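Local coordinates for development-specific protein S (PDB 1NPS) that assembles, as the full-length protein, on the surface of myxospores in the presence of calcium ions, and whose N-terminal domain, present here, binds two of them, at residues L31-N35 with N36-S40; K42-P45 with G46-A49. All coordinates share one frame; numbering follows the deposited sequence.

Contact 1: L31-N35 with N36-S40. With CA (calcium ion), chain B; CA (calcium ion), chain C.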
ATOM      1  N   LEU A  31       6.109   3.610 -10.619  1.00  8.69           N
ATOM      2  CA  LEU A  31       5.752   2.195 -10.672  1.00  8.19           C
ATOM      3  C   LEU A  31       4.313   1.998 -11.142  1.00  8.27           C
ATOM      4  O   LEU A  31       3.782   0.899 -11.105  1.00  8.53           O
ATOM      5  CB  LEU A  31       5.975   1.553  -9.298  1.00  9.55           C
ATOM      6  CG  LEU A  31       7.382   1.742  -8.717  1.00  8.62           C
ATOM      7  CD1 LEU A  31       7.486   1.094  -7.358  1.00  8.91           C
ATOM      8  CD2 LEU A  31       8.428   1.158  -9.653  1.00 10.47           C
ATOM      9  N   GLY A  32       3.706   3.078 -11.623  1.00  8.57           N
ATOM     10  CA  GLY A  32       2.339   3.021 -12.114  1.00  8.92           C
ATOM     11  C   GLY A  32       1.226   3.092 -11.081  1.00  8.75           C
ATOM     12  O   GLY A  32       0.096   2.675 -11.361  1.00  8.26           O
ATOM     13  N   ILE A  33       1.546   3.579  -9.883  1.00  8.22           N
ATOM     14  CA  ILE A  33       0.569   3.702  -8.803  1.00  8.05           C
ATOM     15  C   ILE A  33       0.290   5.172  -8.572  1.00  9.06           C
ATOM     16  O   ILE A  33       1.086   5.858  -7.944  1.00  8.99           O
ATOM     17  CB  ILE A  33       1.097   3.086  -7.492  1.00  8.62           C
ATOM     18  CG1 ILE A  33       1.289   1.575  -7.668  1.00  9.21           C
ATOM     19  CG2 ILE A  33       0.146   3.409  -6.315  1.00  8.46           C
ATOM     20  CD1 ILE A  33       1.856   0.885  -6.455  1.00  8.50           C
ATOM     21  N   GLU A  34      -0.827   5.652  -9.103  1.00 10.24           N
ATOM     22  CA  GLU A  34      -1.209   7.053  -8.959  1.00 11.09           C
ATOM     23  C   GLU A  34      -1.510   7.422  -7.515  1.00  9.79           C
ATOM     24  O   GLU A  34      -1.980   6.603  -6.727  1.00  8.33           O
ATOM     25  CB  GLU A  34      -2.424   7.369  -9.830  1.00 14.23           C
ATOM     26  CG  GLU A  34      -2.184   7.164 -11.305  1.00 18.33           C
ATOM     27  CD  GLU A  34      -3.471   6.937 -12.063  1.00 20.62           C
ATOM     28  OE1 GLU A  34      -4.243   7.906 -12.220  1.00 22.91           O
ATOM     29  OE2 GLU A  34      -3.713   5.788 -12.498  1.00 23.50           O
ATOM     30  N   ASN A  35      -1.273   8.684  -7.189  1.00  9.49           N
ATOM     31  CA  ASN A  35      -1.507   9.172  -5.840  1.00  7.86           C
ATOM     32  C   ASN A  35      -2.971   9.016  -5.414  1.00  7.82           C
ATOM     33  O   ASN A  35      -3.894   9.207  -6.226  1.00  7.68           O
ATOM     34  CB  ASN A  35      -1.104  10.635  -5.766  1.00  7.18           C
ATOM     35  CG  ASN A  35      -1.225  11.188  -4.383  1.00  6.58           C
ATOM     36  OD1 ASN A  35      -0.596  10.690  -3.447  1.00  5.82           O
ATOM     37  ND2 ASN A  35      -2.043  12.227  -4.235  1.00  6.35           N
ATOM     38  N   ASN A  36      -3.175   8.712  -4.134  1.00  8.22           N
ATOM     39  CA  ASN A  36      -4.508   8.535  -3.548  1.00  8.18           C
ATOM     40  C   ASN A  36      -5.441   7.686  -4.423  1.00  7.63           C
ATOM     41  O   ASN A  36      -6.527   8.150  -4.797  1.00  7.82           O
ATOM     42  CB  ASN A  36      -5.192   9.899  -3.290  1.00  8.78           C
ATOM     43  CG  ASN A  36      -4.384  10.842  -2.392  1.00  8.28           C
ATOM     44  OD1 ASN A  36      -3.545  10.426  -1.596  1.00  6.99           O
ATOM     45  ND2 ASN A  36      -4.677  12.138  -2.507  1.00  8.88           N
ATOM     46  N   THR A  37      -5.037   6.470  -4.780  1.00  8.14           N
ATOM     47  CA  THR A  37      -5.896   5.613  -5.606  1.00  7.22           C
ATOM     48  C   THR A  37      -6.113   4.224  -5.020  1.00  6.86           C
ATOM     49  O   THR A  37      -7.110   3.553  -5.332  1.00  8.54           O
ATOM     50  CB  THR A  37      -5.373   5.456  -7.065  1.00  7.31           C
ATOM     51  OG1 THR A  37      -4.037   4.933  -7.057  1.00  9.12           O
ATOM     52  CG2 THR A  37      -5.422   6.786  -7.820  1.00  7.05           C
ATOM     53  N   ILE A  38      -5.210   3.802  -4.145  1.00  6.64           N
ATOM     54  CA  ILE A  38      -5.290   2.487  -3.523  1.00  5.34           C
ATOM     55  C   ILE A  38      -6.560   2.305  -2.691  1.00  5.57           C
ATOM     56  O   ILE A  38      -6.931   3.167  -1.900  1.00  5.84           O
ATOM     57  CB  ILE A  38      -4.040   2.230  -2.679  1.00  5.55           C
ATOM     58  CG1 ILE A  38      -2.817   2.230  -3.595  1.00  5.47           C
ATOM     59  CG2 ILE A  38      -4.172   0.934  -1.918  1.00  4.59           C
ATOM     60  CD1 ILE A  38      -1.525   2.028  -2.867  1.00  7.15           C
ATOM     61  N   SER A  39      -7.245   1.185  -2.906  1.00  5.15           N
ATOM     62  CA  SER A  39      -8.492   0.915  -2.196  1.00  4.66           C
ATOM     63  C   SER A  39      -8.516  -0.447  -1.496  1.00  4.21           C
ATOM     64  O   SER A  39      -9.367  -0.711  -0.645  1.00  6.22           O
ATOM     65  CB  SER A  39      -9.675   1.077  -3.155  1.00  5.02           C
ATOM     66  OG  SER A  39      -9.597   2.323  -3.851  1.00  7.18           O
ATOM     67  N   SER A  40      -7.573  -1.310  -1.841  1.00  4.03           N
ATOM     68  CA  SER A  40      -7.479  -2.621  -1.191  1.00  4.08           C
ATOM     69  C   SER A  40      -6.071  -3.181  -1.368  1.00  4.17           C
ATOM     70  O   SER A  40      -5.345  -2.779  -2.288  1.00  4.45           O
ATOM     71  CB  SER A  40      -8.580  -3.594  -1.671  1.00  3.30           C
ATOM     72  OG  SER A  40      -8.455  -3.984  -3.025  1.00  4.77           O
TER
HETATM   73 CA    CA B  90      -9.221   3.392  -5.263  1.00 16.85          CA
HETATM   74 CA    CA C 145      -2.517  11.425   0.104  1.00 17.16          CA
HETATM   75  O   HOH W   1      -2.463   5.500  -3.481  1.00  9.41           O
HETATM   76  O   HOH W   2      -9.653   4.145  -6.586  1.00 42.48           O
HETATM   77  O   HOH W   3      -2.298   9.953   0.496  1.00 43.10           O
HETATM   78  O   HOH W   4      -2.047  13.053  -0.202  1.00 60.70           O
HETATM   79  O   HOH W   5      -4.179  12.212   0.974  1.00 20.87           O

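Contact 2: K42-P45 with G46-A49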
ATOM      1  N   LYS A  42      -3.407  -6.814  -0.620  1.00  5.18           N
ATOM      2  CA  LYS A  42      -3.196  -8.201  -0.237  1.00  4.63           C
ATOM      3  C   LYS A  42      -1.834  -8.244   0.448  1.00  4.44           C
ATOM      4  O   LYS A  42      -0.874  -7.622  -0.015  1.00  3.94           O
ATOM      5  CB  LYS A  42      -3.200  -9.129  -1.460  1.00  5.17           C
ATOM      6  CG  LYS A  42      -4.574  -9.370  -2.071  1.00  6.68           C
ATOM      7  CD  LYS A  42      -4.525 -10.476  -3.109  1.00  5.96           C
ATOM      8  CE  LYS A  42      -5.901 -10.732  -3.683  1.00  7.13           C
ATOM      9  NZ  LYS A  42      -5.894 -11.796  -4.718  1.00  8.05           N
ATOM     10  N   VAL A  43      -1.768  -8.901   1.596  1.00  4.72           N
ATOM     11  CA  VAL A  43      -0.517  -9.002   2.321  1.00  5.72           C
ATOM     12  C   VAL A  43      -0.288 -10.457   2.726  1.00  5.40           C
ATOM     13  O   VAL A  43      -0.964 -10.966   3.612  1.00  5.50           O
ATOM     14  CB  VAL A  43      -0.528  -8.088   3.584  1.00  5.48           C
ATOM     15  CG1 VAL A  43       0.846  -8.058   4.249  1.00  5.20           C
ATOM     16  CG2 VAL A  43      -0.972  -6.685   3.216  1.00  6.14           C
ATOM     17  N   PRO A  44       0.648 -11.151   2.051  1.00  4.36           N
ATOM     18  CA  PRO A  44       0.942 -12.547   2.370  1.00  5.25           C
ATOM     19  C   PRO A  44       1.865 -12.615   3.582  1.00  6.74           C
ATOM     20  O   PRO A  44       2.401 -11.588   4.019  1.00  7.67           O
ATOM     21  CB  PRO A  44       1.668 -13.024   1.112  1.00  5.14           C
ATOM     22  CG  PRO A  44       2.466 -11.836   0.739  1.00  4.86           C
ATOM     23  CD  PRO A  44       1.461 -10.702   0.904  1.00  4.09           C
ATOM     24  N   PRO A  45       2.068 -13.824   4.135  1.00  6.71           N
ATOM     25  CA  PRO A  45       2.934 -14.061   5.298  1.00  7.94           C
ATOM     26  C   PRO A  45       4.365 -13.558   5.071  1.00  8.56           C
ATOM     27  O   PRO A  45       4.854 -13.558   3.949  1.00  8.82           O
ATOM     28  CB  PRO A  45       2.917 -15.579   5.409  1.00  7.74           C
ATOM     29  CG  PRO A  45       1.524 -15.902   5.029  1.00  6.92           C
ATOM     30  CD  PRO A  45       1.315 -15.047   3.799  1.00  6.72           C
ATOM     31  N   GLY A  46       5.020 -13.104   6.132  1.00  8.38           N
ATOM     32  CA  GLY A  46       6.387 -12.635   5.994  1.00  9.19           C
ATOM     33  C   GLY A  46       6.615 -11.165   5.689  1.00  8.45           C
ATOM     34  O   GLY A  46       7.757 -10.725   5.731  1.00  9.10           O
ATOM     35  N   VAL A  47       5.559 -10.426   5.334  1.00 10.14           N
ATOM     36  CA  VAL A  47       5.642  -8.979   5.038  1.00  8.80           C
ATOM     37  C   VAL A  47       4.451  -8.180   5.580  1.00  8.22           C
ATOM     38  O   VAL A  47       3.378  -8.715   5.808  1.00  8.09           O
ATOM     39  CB  VAL A  47       5.726  -8.644   3.514  1.00  9.15           C
ATOM     40  CG1 VAL A  47       7.095  -8.981   2.955  1.00 12.28           C
ATOM     41  CG2 VAL A  47       4.611  -9.335   2.742  1.00  9.53           C
ATOM     42  N   LYS A  48       4.660  -6.878   5.740  1.00  8.48           N
ATOM     43  CA  LYS A  48       3.626  -5.957   6.210  1.00  9.24           C
ATOM     44  C   LYS A  48       3.882  -4.605   5.541  1.00  9.07           C
ATOM     45  O   LYS A  48       4.970  -4.358   5.006  1.00  8.62           O
ATOM     46  CB  LYS A  48       3.652  -5.800   7.735  1.00  9.13           C
ATOM     47  CG  LYS A  48       4.823  -4.997   8.267  1.00 10.00           C
ATOM     48  CD  LYS A  48       4.558  -4.587   9.701  1.00 12.03           C
ATOM     49  CE  LYS A  48       5.623  -3.644  10.226  1.00 12.49           C
ATOM     50  NZ  LYS A  48       5.356  -3.270  11.645  1.00 14.19           N
ATOM     51  N   ALA A  49       2.873  -3.745   5.557  1.00  8.55           N
ATOM     52  CA  ALA A  49       2.967  -2.428   4.947  1.00  8.13           C
ATOM     53  C   ALA A  49       2.392  -1.356   5.854  1.00  7.39           C
ATOM     54  O   ALA A  49       1.479  -1.601   6.644  1.00  8.15           O
ATOM     55  CB  ALA A  49       2.208  -2.409   3.607  1.00  6.64           C
TER

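Contact 1: L31-N35 with N36-S40
From Glu34 to Thr37 the backbone bends sharply, passing from Asn35 in the polyproline II region to Asn36 in the left-handed region, so that the Thr37 side chain comes back to the Glu34 carbonyl. Thr37 OG1 donates to Glu34 O at 2.7 Å, reaching it from a direction tilted 35° out of the carbonyl plane. The hydroxyl can do so because it sits between backbone N and carbonyl carbon (chi1 57°), which also lays Thr37 CG2 alongside Glu34 CB at 3.7 Å. A valine in its place would probably leave the Glu34 carbonyl without its hydroxyl partner and the bend less firmly fixed. A water accepts from Thr37 N at 3.0 Å and gives only a weak bond to Glu34 O. Asn35 and Asn36 run side by side in the same direction, their amide planes turned 44° apart. Asn35 OD1 is hydrogen-bonded to Ser79 OG and so probably helps to position that calcium ligand, while Asn36 OD1 binds one calcium ion directly at 2.2 Å, together with Ser79 and Gln53. Thr37 O, at 2.1 Å, and Ser39 OG hold the other ion with Tyr7 and Asn76. On the buried side, Ile33 CG2 packs on Ile38 CD1 at 4.1 Å, both side chains lying on Val5. The run Asn-Asn-Thr-Ile-Ser-Ser matches the paired-site calcium signature of microbial beta/gamma-crystallins, one segment serving two ions.

Contact 2: K42-P45 with G46-A49
Val43 and Val47 approach each other across the mouth of a tight turn, but unequally: Val43 offers a methyl group mainly to backbone, Val47 one mainly to the residue that opens the turn. A chi1 of -173° brings Val43 CG1 to 3.0 Å from Val47 O, a tight contact, and to 4.0 Å from Lys48 CA. The two side chains are further apart, Val43 CG1 lying 4.3 Å from Val47 CG2. That second methyl, set between the backbone N and carbonyl carbon of Val47, is directed at Pro44. Val47 CG2 lies 3.9 Å from Pro44 CG, slanting across the ring. Val47 CG2 also comes within 3.4 Å of Pro44 O. Pro45 and Gly46 occupy the central positions; the positive phi of Gly46 (91°) would press any side chain against Pro45 O. On the two flanks of the turn Val43 and Ala49 both pack on Val64; the Lys48 side chain starts away from residues 42-45, and its NZ forms a salt bridge with Glu63. This is a type II beta turn with the classic Pro-Gly corner, joining the first Greek key motif to the second and carrying the chain from one sheet of the crystallin-type sandwich to the other.

Past strands 3-6, 15-18 and 21-23 and helix 25-30, the chain enters contact 1, a local bend that carries it along the calcium-binding end into strand 40-42. That strand pairs with strand 3-6 and leads straight into contact 2, where the chain turns and starts strand 47-52 of the other sheet. The two contacts therefore stand in series, neither nested nor crossed, with centres about 17 Å apart on opposite sides of the chain's centre. Contact 1 draws in ligands from both Greek keys, such as Tyr7 and Asn76; contact 2, away from the calcium sites, closes the loop between strands 40-42 and 47-52 at the far end of the domain.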